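Local coordinates for protein 6-phosphogluconolactonase (Trypanosoma cruzi, PDB 6VYE) that probably hydrolyses 6-phosphogluconolactone to 6-phosphogluconate, the second step of the oxidative pentose phosphate pathway, at residues 84-96 against 112-126. Sequence-based numbering, arbitrary orientation.
Sequences ERLVPADAAESNY and VVPVDVGCVGKVSKV. With PO4 (phosphate ion), chain D.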
ATOM      1  N   GLU A  84       3.693   5.697  -6.104  1.00 19.13           N
ATOM      2  CA  GLU A  84       4.788   5.704  -7.090  1.00 19.68           C
ATOM      3  C   GLU A  84       5.499   7.051  -6.996  1.00 19.98           C
ATOM      4  O   GLU A  84       4.801   8.070  -6.905  1.00 18.25           O
ATOM      5  CB  GLU A  84       4.249   5.491  -8.507  1.00 19.23           C
ATOM      6  CG  GLU A  84       5.363   5.338  -9.531  1.00 18.81           C
ATOM      7  CD  GLU A  84       6.358   4.228  -9.193  1.00 18.55           C
ATOM      8  OE1 GLU A  84       7.240   4.450  -8.288  1.00 18.97           O
ATOM      9  OE2 GLU A  84       6.245   3.147  -9.803  1.00 14.95           O
ATOM     10  N   ARG A  85       6.824   7.017  -7.079  1.00 21.48           N
ATOM     11  CA  ARG A  85       7.704   8.202  -7.218  1.00 22.71           C
ATOM     12  C   ARG A  85       7.639   8.664  -8.667  1.00 23.97           C
ATOM     13  O   ARG A  85       7.688   7.798  -9.557  1.00 29.28           O
ATOM     14  CB  ARG A  85       9.128   7.843  -6.808  1.00 21.40           C
ATOM     15  CG  ARG A  85       9.266   7.627  -5.312  1.00 22.53           C
ATOM     16  CD  ARG A  85       8.740   6.275  -4.864  1.00 22.28           C
ATOM     17  NE  ARG A  85       9.213   5.965  -3.524  1.00 22.57           N
ATOM     18  CZ  ARG A  85      10.445   5.557  -3.221  1.00 20.64           C
ATOM     19  NH1 ARG A  85      11.362   5.374  -4.163  1.00 22.78           N
ATOM     20  NH2 ARG A  85      10.756   5.341  -1.964  1.00 19.08           N
ATOM     21  N   LEU A  86       7.482   9.964  -8.891  1.00 26.61           N
ATOM     22  CA  LEU A  86       7.509  10.562 -10.249  1.00 28.40           C
ATOM     23  C   LEU A  86       8.972  10.713 -10.648  1.00 28.81           C
ATOM     24  O   LEU A  86       9.533  11.824 -10.587  1.00 29.02           O
ATOM     25  CB  LEU A  86       6.701  11.858 -10.253  1.00 29.15           C
ATOM     26  CG  LEU A  86       5.200  11.580 -10.213  1.00 33.81           C
ATOM     27  CD1 LEU A  86       4.387  12.766  -9.703  1.00 32.38           C
ATOM     28  CD2 LEU A  86       4.728  11.142 -11.591  1.00 36.51           C
ATOM     29  N   VAL A  87       9.565   9.561 -10.939  1.00 29.51           N
ATOM     30  CA  VAL A  87      10.920   9.361 -11.513  1.00 28.13           C
ATOM     31  C   VAL A  87      10.737   8.414 -12.697  1.00 29.95           C
ATOM     32  O   VAL A  87       9.665   7.823 -12.879  1.00 31.06           O
ATOM     33  CB  VAL A  87      11.892   8.816 -10.454  1.00 28.16           C
ATOM     34  CG1 VAL A  87      12.090   9.795  -9.304  1.00 29.05           C
ATOM     35  CG2 VAL A  87      11.465   7.465  -9.918  1.00 28.40           C
ATOM     36  N   PRO A  88      11.729   8.284 -13.600  1.00 28.42           N
ATOM     37  CA  PRO A  88      11.573   7.388 -14.743  1.00 30.12           C
ATOM     38  C   PRO A  88      11.216   5.966 -14.273  1.00 26.84           C
ATOM     39  O   PRO A  88      11.631   5.567 -13.233  1.00 27.13           O
ATOM     40  CB  PRO A  88      12.941   7.500 -15.439  1.00 29.84           C
ATOM     41  CG  PRO A  88      13.377   8.900 -15.079  1.00 31.99           C
ATOM     42  CD  PRO A  88      12.996   9.031 -13.621  1.00 30.18           C
ATOM     43  N   ALA A  89      10.421   5.266 -15.070  1.00 28.64           N
ATOM     44  CA  ALA A  89       9.927   3.892 -14.834  1.00 30.67           C
ATOM     45  C   ALA A  89      11.087   2.901 -14.669  1.00 28.90           C
ATOM     46  O   ALA A  89      10.847   1.841 -14.068  1.00 27.80           O
ATOM     47  CB  ALA A  89       9.012   3.492 -15.962  1.00 32.75           C
ATOM     48  N   ASP A  90      12.297   3.233 -15.132  1.00 27.20           N
ATOM     49  CA  ASP A  90      13.492   2.360 -14.979  1.00 30.18           C
ATOM     50  C   ASP A  90      14.473   2.881 -13.909  1.00 29.93           C
ATOM     51  O   ASP A  90      15.535   2.294 -13.799  1.00 29.17           O
ATOM     52  CB  ASP A  90      14.193   2.177 -16.328  1.00 34.89           C
ATOM     53  CG  ASP A  90      14.473   3.473 -17.077  1.00 37.08           C
ATOM     54  OD1 ASP A  90      14.249   4.548 -16.507  1.00 40.62           O
ATOM     55  OD2 ASP A  90      14.885   3.396 -18.242  1.00 46.87           O
ATOM     56  N   ALA A  91      14.150   3.920 -13.130  1.00 31.44           N
ATOM     57  CA  ALA A  91      15.054   4.512 -12.108  1.00 31.27           C
ATOM     58  C   ALA A  91      15.107   3.609 -10.878  1.00 32.46           C
ATOM     59  O   ALA A  91      14.161   2.847 -10.655  1.00 33.26           O
ATOM     60  CB  ALA A  91      14.592   5.895 -11.705  1.00 32.17           C
ATOM     61  N   ALA A  92      16.159   3.748 -10.072  1.00 32.44           N
ATOM     62  CA  ALA A  92      16.356   2.968  -8.833  1.00 31.19           C
ATOM     63  C   ALA A  92      15.252   3.326  -7.833  1.00 28.47           C
ATOM     64  O   ALA A  92      14.930   2.473  -7.024  1.00 26.20           O
ATOM     65  CB  ALA A  92      17.735   3.202  -8.271  1.00 31.87           C
ATOM     66  N   GLU A  93      14.649   4.511  -7.944  1.00 30.39           N
ATOM     67  CA  GLU A  93      13.601   5.004  -7.003  1.00 30.98           C
ATOM     68  C   GLU A  93      12.181   4.665  -7.493  1.00 26.35           C
ATOM     69  O   GLU A  93      11.226   5.095  -6.809  1.00 23.97           O
ATOM     70  CB  GLU A  93      13.761   6.509  -6.782  1.00 35.54           C
ATOM     71  CG  GLU A  93      14.785   6.847  -5.703  1.00 41.30           C
ATOM     72  CD  GLU A  93      15.490   8.192  -5.863  1.00 45.74           C
ATOM     73  OE1 GLU A  93      14.884   9.108  -6.468  1.00 46.95           O
ATOM     74  OE2 GLU A  93      16.654   8.332  -5.366  1.00 53.02           O
ATOM     75  N   SER A  94      12.028   3.938  -8.612  1.00 23.28           N
ATOM     76  CA  SER A  94      10.708   3.518  -9.163  1.00 22.26           C
ATOM     77  C   SER A  94      10.194   2.277  -8.416  1.00 20.75           C
ATOM     78  O   SER A  94      10.900   1.259  -8.418  1.00 20.54           O
ATOM     79  CB  SER A  94      10.789   3.275 -10.641  1.00 23.98           C
ATOM     80  OG  SER A  94       9.605   2.641 -11.135  1.00 22.38           O
ATOM     81  N   ASN A  95       8.999   2.331  -7.818  1.00 17.49           N
ATOM     82  CA  ASN A  95       8.335   1.134  -7.221  1.00 17.86           C
ATOM     83  C   ASN A  95       8.026   0.116  -8.333  1.00 17.23           C
ATOM     84  O   ASN A  95       8.198  -1.110  -8.130  1.00 17.36           O
ATOM     85  CB  ASN A  95       7.070   1.527  -6.453  1.00 18.26           C
ATOM     86  CG  ASN A  95       7.367   2.319  -5.187  1.00 18.05           C
ATOM     87  OD1 ASN A  95       8.442   2.214  -4.631  1.00 20.17           O
ATOM     88  ND2 ASN A  95       6.420   3.102  -4.708  1.00 18.25           N
ATOM     89  N   TYR A  96       7.619   0.592  -9.501  1.00 18.66           N
ATOM     90  CA  TYR A  96       7.327  -0.286 -10.666  1.00 21.45           C
ATOM     91  C   TYR A  96       8.609  -1.038 -11.086  1.00 21.04           C
ATOM     92  O   TYR A  96       8.559  -2.290 -11.243  1.00 16.85           O
ATOM     93  CB  TYR A  96       6.692   0.494 -11.807  1.00 22.66           C
ATOM     94  CG  TYR A  96       6.553  -0.358 -13.033  1.00 26.32           C
ATOM     95  CD1 TYR A  96       5.842  -1.544 -12.963  1.00 27.34           C
ATOM     96  CD2 TYR A  96       7.195  -0.047 -14.220  1.00 28.44           C
ATOM     97  CE1 TYR A  96       5.741  -2.383 -14.053  1.00 28.93           C
ATOM     98  CE2 TYR A  96       7.096  -0.878 -15.329  1.00 30.86           C
ATOM     99  CZ  TYR A  96       6.355  -2.043 -15.240  1.00 31.58           C
ATOM    100  OH  TYR A  96       6.226  -2.900 -16.287  1.00 37.65           O
ATOM    101  N   VAL A 112      -0.839  -5.913 -15.076  1.00 17.04           N
ATOM    102  CA  VAL A 112       0.197  -5.018 -14.508  1.00 16.71           C
ATOM    103  C   VAL A 112      -0.226  -3.601 -14.823  1.00 15.22           C
ATOM    104  O   VAL A 112      -0.292  -3.280 -15.998  1.00 14.93           O
ATOM    105  CB  VAL A 112       1.590  -5.359 -15.072  1.00 17.01           C
ATOM    106  CG1 VAL A 112       2.647  -4.422 -14.518  1.00 18.31           C
ATOM    107  CG2 VAL A 112       1.933  -6.801 -14.798  1.00 18.05           C
ATOM    108  N   VAL A 113      -0.490  -2.796 -13.805  1.00 15.50           N
ATOM    109  CA  VAL A 113      -1.101  -1.456 -14.001  1.00 16.39           C
ATOM    110  C   VAL A 113      -0.237  -0.416 -13.303  1.00 15.83           C
ATOM    111  O   VAL A 113      -0.550   0.004 -12.201  1.00 17.23           O
ATOM    112  CB  VAL A 113      -2.566  -1.480 -13.512  1.00 16.36           C
ATOM    113  CG1 VAL A 113      -3.342  -0.286 -14.023  1.00 15.97           C
ATOM    114  CG2 VAL A 113      -3.250  -2.788 -13.918  1.00 16.18           C
ATOM    115  N   PRO A 114       0.885   0.007 -13.923  1.00 17.46           N
ATOM    116  CA  PRO A 114       1.766   1.028 -13.353  1.00 18.21           C
ATOM    117  C   PRO A 114       1.150   2.431 -13.439  1.00 18.82           C
ATOM    118  O   PRO A 114       0.217   2.634 -14.207  1.00 19.50           O
ATOM    119  CB  PRO A 114       3.027   1.045 -14.230  1.00 19.54           C
ATOM    120  CG  PRO A 114       2.774   0.032 -15.346  1.00 19.81           C
ATOM    121  CD  PRO A 114       1.329  -0.425 -15.254  1.00 18.89           C
ATOM    122  N   VAL A 115       1.649   3.359 -12.634  1.00 18.70           N
ATOM    123  CA  VAL A 115       1.328   4.806 -12.779  1.00 21.14           C
ATOM    124  C   VAL A 115       2.059   5.312 -14.037  1.00 23.47           C
ATOM    125  O   VAL A 115       3.238   4.983 -14.209  1.00 22.21           O
ATOM    126  CB  VAL A 115       1.717   5.557 -11.493  1.00 21.61           C
ATOM    127  CG1 VAL A 115       1.569   7.069 -11.621  1.00 23.60           C
ATOM    128  CG2 VAL A 115       0.937   5.050 -10.290  1.00 20.56           C
ATOM    129  N   ASP A 116       1.383   6.045 -14.917  1.00 30.03           N
ATOM    130  CA  ASP A 116       2.048   6.724 -16.069  1.00 35.57           C
ATOM    131  C   ASP A 116       2.931   7.841 -15.500  1.00 36.07           C
ATOM    132  O   ASP A 116       2.377   8.736 -14.867  1.00 35.47           O
ATOM    133  CB  ASP A 116       1.038   7.243 -17.101  1.00 39.71           C
ATOM    134  CG  ASP A 116       1.627   7.349 -18.507  1.00 45.17           C
ATOM    135  OD1 ASP A 116       1.940   6.295 -19.101  1.00 46.58           O
ATOM    136  OD2 ASP A 116       1.754   8.472 -19.004  1.00 50.42           O
ATOM    137  N   VAL A 117       4.253   7.755 -15.660  1.00 36.24           N
ATOM    138  CA  VAL A 117       5.224   8.766 -15.126  1.00 40.32           C
ATOM    139  C   VAL A 117       5.933   9.487 -16.288  1.00 40.25           C
ATOM    140  O   VAL A 117       7.002  10.054 -16.049  1.00 42.82           O
ATOM    141  CB  VAL A 117       6.239   8.116 -14.161  1.00 40.27           C
ATOM    142  CG1 VAL A 117       5.538   7.551 -12.937  1.00 39.92           C
ATOM    143  CG2 VAL A 117       7.096   7.037 -14.838  1.00 38.70           C
ATOM    144  N   GLY A 118       5.356   9.457 -17.490  1.00 42.02           N
ATOM    145  CA  GLY A 118       5.902  10.090 -18.704  1.00 43.68           C
ATOM    146  C   GLY A 118       6.151  11.569 -18.493  1.00 47.26           C
ATOM    147  O   GLY A 118       7.100  12.089 -19.091  1.00 53.44           O
ATOM    148  N   CYS A 119       5.336  12.227 -17.663  1.00 51.24           N
ATOM    149  CA  CYS A 119       5.488  13.661 -17.298  1.00 54.37           C
ATOM    150  C   CYS A 119       6.955  13.955 -16.920  1.00 58.17           C
ATOM    151  O   CYS A 119       7.435  15.060 -17.256  1.00 56.18           O
ATOM    152  CB  CYS A 119       4.509  14.070 -16.203  1.00 53.61           C
ATOM    153  SG  CYS A 119       5.034  13.649 -14.519  1.00 54.67           S
ATOM    154  N   VAL A 120       7.655  13.011 -16.274  1.00 57.77           N
ATOM    155  CA  VAL A 120       9.130  13.102 -16.032  1.00 60.01           C
ATOM    156  C   VAL A 120       9.819  13.083 -17.402  1.00 67.00           C
ATOM    157  O   VAL A 120       9.526  12.163 -18.187  1.00 70.59           O
ATOM    158  CB  VAL A 120       9.669  11.962 -15.143  1.00 55.81           C
ATOM    159  CG1 VAL A 120      11.141  12.163 -14.821  1.00 53.72           C
ATOM    160  CG2 VAL A 120       8.877  11.801 -13.856  1.00 55.94           C
ATOM    161  N   GLY A 121      10.673  14.064 -17.698  1.00 68.20           N
ATOM    162  CA  GLY A 121      11.405  14.133 -18.981  1.00 75.61           C
ATOM    163  C   GLY A 121      10.612  14.828 -20.083  1.00 78.09           C
ATOM    164  O   GLY A 121      11.242  15.228 -21.086  1.00 83.20           O
ATOM    165  N   LYS A 122       9.284  14.944 -19.934  1.00 75.73           N
ATOM    166  CA  LYS A 122       8.435  15.909 -20.693  1.00 74.35           C
ATOM    167  C   LYS A 122       8.527  17.289 -20.015  1.00 71.52           C
ATOM    168  O   LYS A 122       8.124  18.283 -20.651  1.00 75.14           O
ATOM    169  CB  LYS A 122       6.974  15.445 -20.767  1.00 74.16           C
ATOM    170  CG  LYS A 122       6.715  14.131 -21.485  1.00 75.07           C
ATOM    171  CD  LYS A 122       6.527  14.263 -22.973  1.00 74.54           C
ATOM    172  CE  LYS A 122       5.880  13.035 -23.574  1.00 75.52           C
ATOM    173  NZ  LYS A 122       4.426  12.984 -23.284  1.00 75.86           N
ATOM    174  N   VAL A 123       9.034  17.343 -18.775  1.00 67.20           N
ATOM    175  CA  VAL A 123       9.272  18.584 -17.978  1.00 66.26           C
ATOM    176  C   VAL A 123      10.701  18.516 -17.422  1.00 71.24           C
ATOM    177  O   VAL A 123      11.257  17.401 -17.346  1.00 75.46           O
ATOM    178  CB  VAL A 123       8.225  18.764 -16.856  1.00 63.87           C
ATOM    179  CG1 VAL A 123       8.559  17.977 -15.597  1.00 61.76           C
ATOM    180  CG2 VAL A 123       8.029  20.229 -16.510  1.00 65.41           C
ATOM    181  N   SER A 124      11.278  19.672 -17.078  1.00 71.52           N
ATOM    182  CA  SER A 124      12.643  19.804 -16.500  1.00 71.71           C
ATOM    183  C   SER A 124      12.609  19.451 -15.010  1.00 66.77           C
ATOM    184  O   SER A 124      13.489  18.696 -14.563  1.00 69.83           O
ATOM    185  CB  SER A 124      13.203  21.188 -16.730  1.00 74.19           C
ATOM    186  OG  SER A 124      12.199  22.172 -16.529  1.00 76.23           O
ATOM    187  N   LYS A 125      11.638  19.993 -14.266  1.00 59.87           N
ATOM    188  CA  LYS A 125      11.445  19.723 -12.812  1.00 53.15           C
ATOM    189  C   LYS A 125       9.961  19.424 -12.558  1.00 44.70           C
ATOM    190  O   LYS A 125       9.121  20.323 -12.820  1.00 36.82           O
ATOM    191  CB  LYS A 125      11.935  20.921 -11.987  1.00 55.22           C
ATOM    192  CG  LYS A 125      13.338  20.822 -11.392  1.00 61.00           C
ATOM    193  CD  LYS A 125      14.248  22.015 -11.713  1.00 63.06           C
ATOM    194  CE  LYS A 125      13.741  23.350 -11.198  1.00 67.26           C
ATOM    195  NZ  LYS A 125      13.860  23.464  -9.725  1.00 70.39           N
ATOM    196  N   VAL A 126       9.654  18.208 -12.080  1.00 39.71           N
ATOM    197  CA  VAL A 126       8.273  17.776 -11.716  1.00 33.75           C
ATOM    198  C   VAL A 126       7.774  18.702 -10.610  1.00 30.64           C
ATOM    199  O   VAL A 126       8.510  18.899  -9.641  1.00 31.62           O
ATOM    200  CB  VAL A 126       8.218  16.303 -11.276  1.00 33.80           C
ATOM    201  CG1 VAL A 126       6.834  15.916 -10.765  1.00 32.88           C
ATOM    202  CG2 VAL A 126       8.636  15.375 -12.404  1.00 34.11           C
TER
HETATM  203  P   PO4 D 302       9.010   6.434   1.400  1.00 33.15           P
HETATM  204  O1  PO4 D 302       7.479   6.604   1.174  1.00 36.11           O
HETATM  205  O2  PO4 D 302       9.340   4.980   1.509  1.00 35.10           O
HETATM  206  O3  PO4 D 302       9.450   7.079   2.693  1.00 36.63           O
HETATM  207  O4  PO4 D 302       9.741   7.103   0.241  1.00 35.92           O
HETATM  208  O   HOH W   1       3.896   2.563 -11.210  1.00 19.19           O
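No direct hydrogen bond joins 84-96 to 112-126; a water does so, between E84 and V115. It donates to E84 OE2 (2.8 Å) and accepts from V115 N. E84 is buried at the end of strand 77-85, its CB against V115 CG2 at 3.8 Å. Its CG lies anti to the backbone N (chi1 -174°) and the chain then bends at chi2 (55°), which turns the carboxylate back onto its own segment. E84 OE1 takes R85 N with its anti lone pair and N95 N with its syn one. OE2 takes Y96 N with its syn lone pair. The start of helix 95-104 is thus tied to the strand end, and the helix N-terminus probably stabilises the negative charge.

The rest is van der Waals packing, mostly apolar, partly methyls on carbonyls. P114 lies over one face of Y96, a CH-pi contact with P114 CG 4.1 Å from the Y96 centroid. V112 CG1 meets Y96 CE1. V117 CG1 touches L86 CD2, while CG2 packs against V87 O and A89. L86 CD2 also meets C119 SG (3.9 Å), and its CB meets V126 CG1. V120 CG2 lies 3.3 Å from L86 O; V120 CG1 meets P88 CD at 3.8 Å, the side chains crossing at about a right angle.

The R85 side chain leaves the backbone away from 112-126. NH1 hydrogen-bonds E93 O, and NH2 a phosphate, probably from the crystallisation liquor, also held by R206 and H173. The chemistry implies a mainly apolar, partly buried contact, with the E84 carboxylate satisfied by backbone N-H groups and a water, and R85 turned to the bound phosphate.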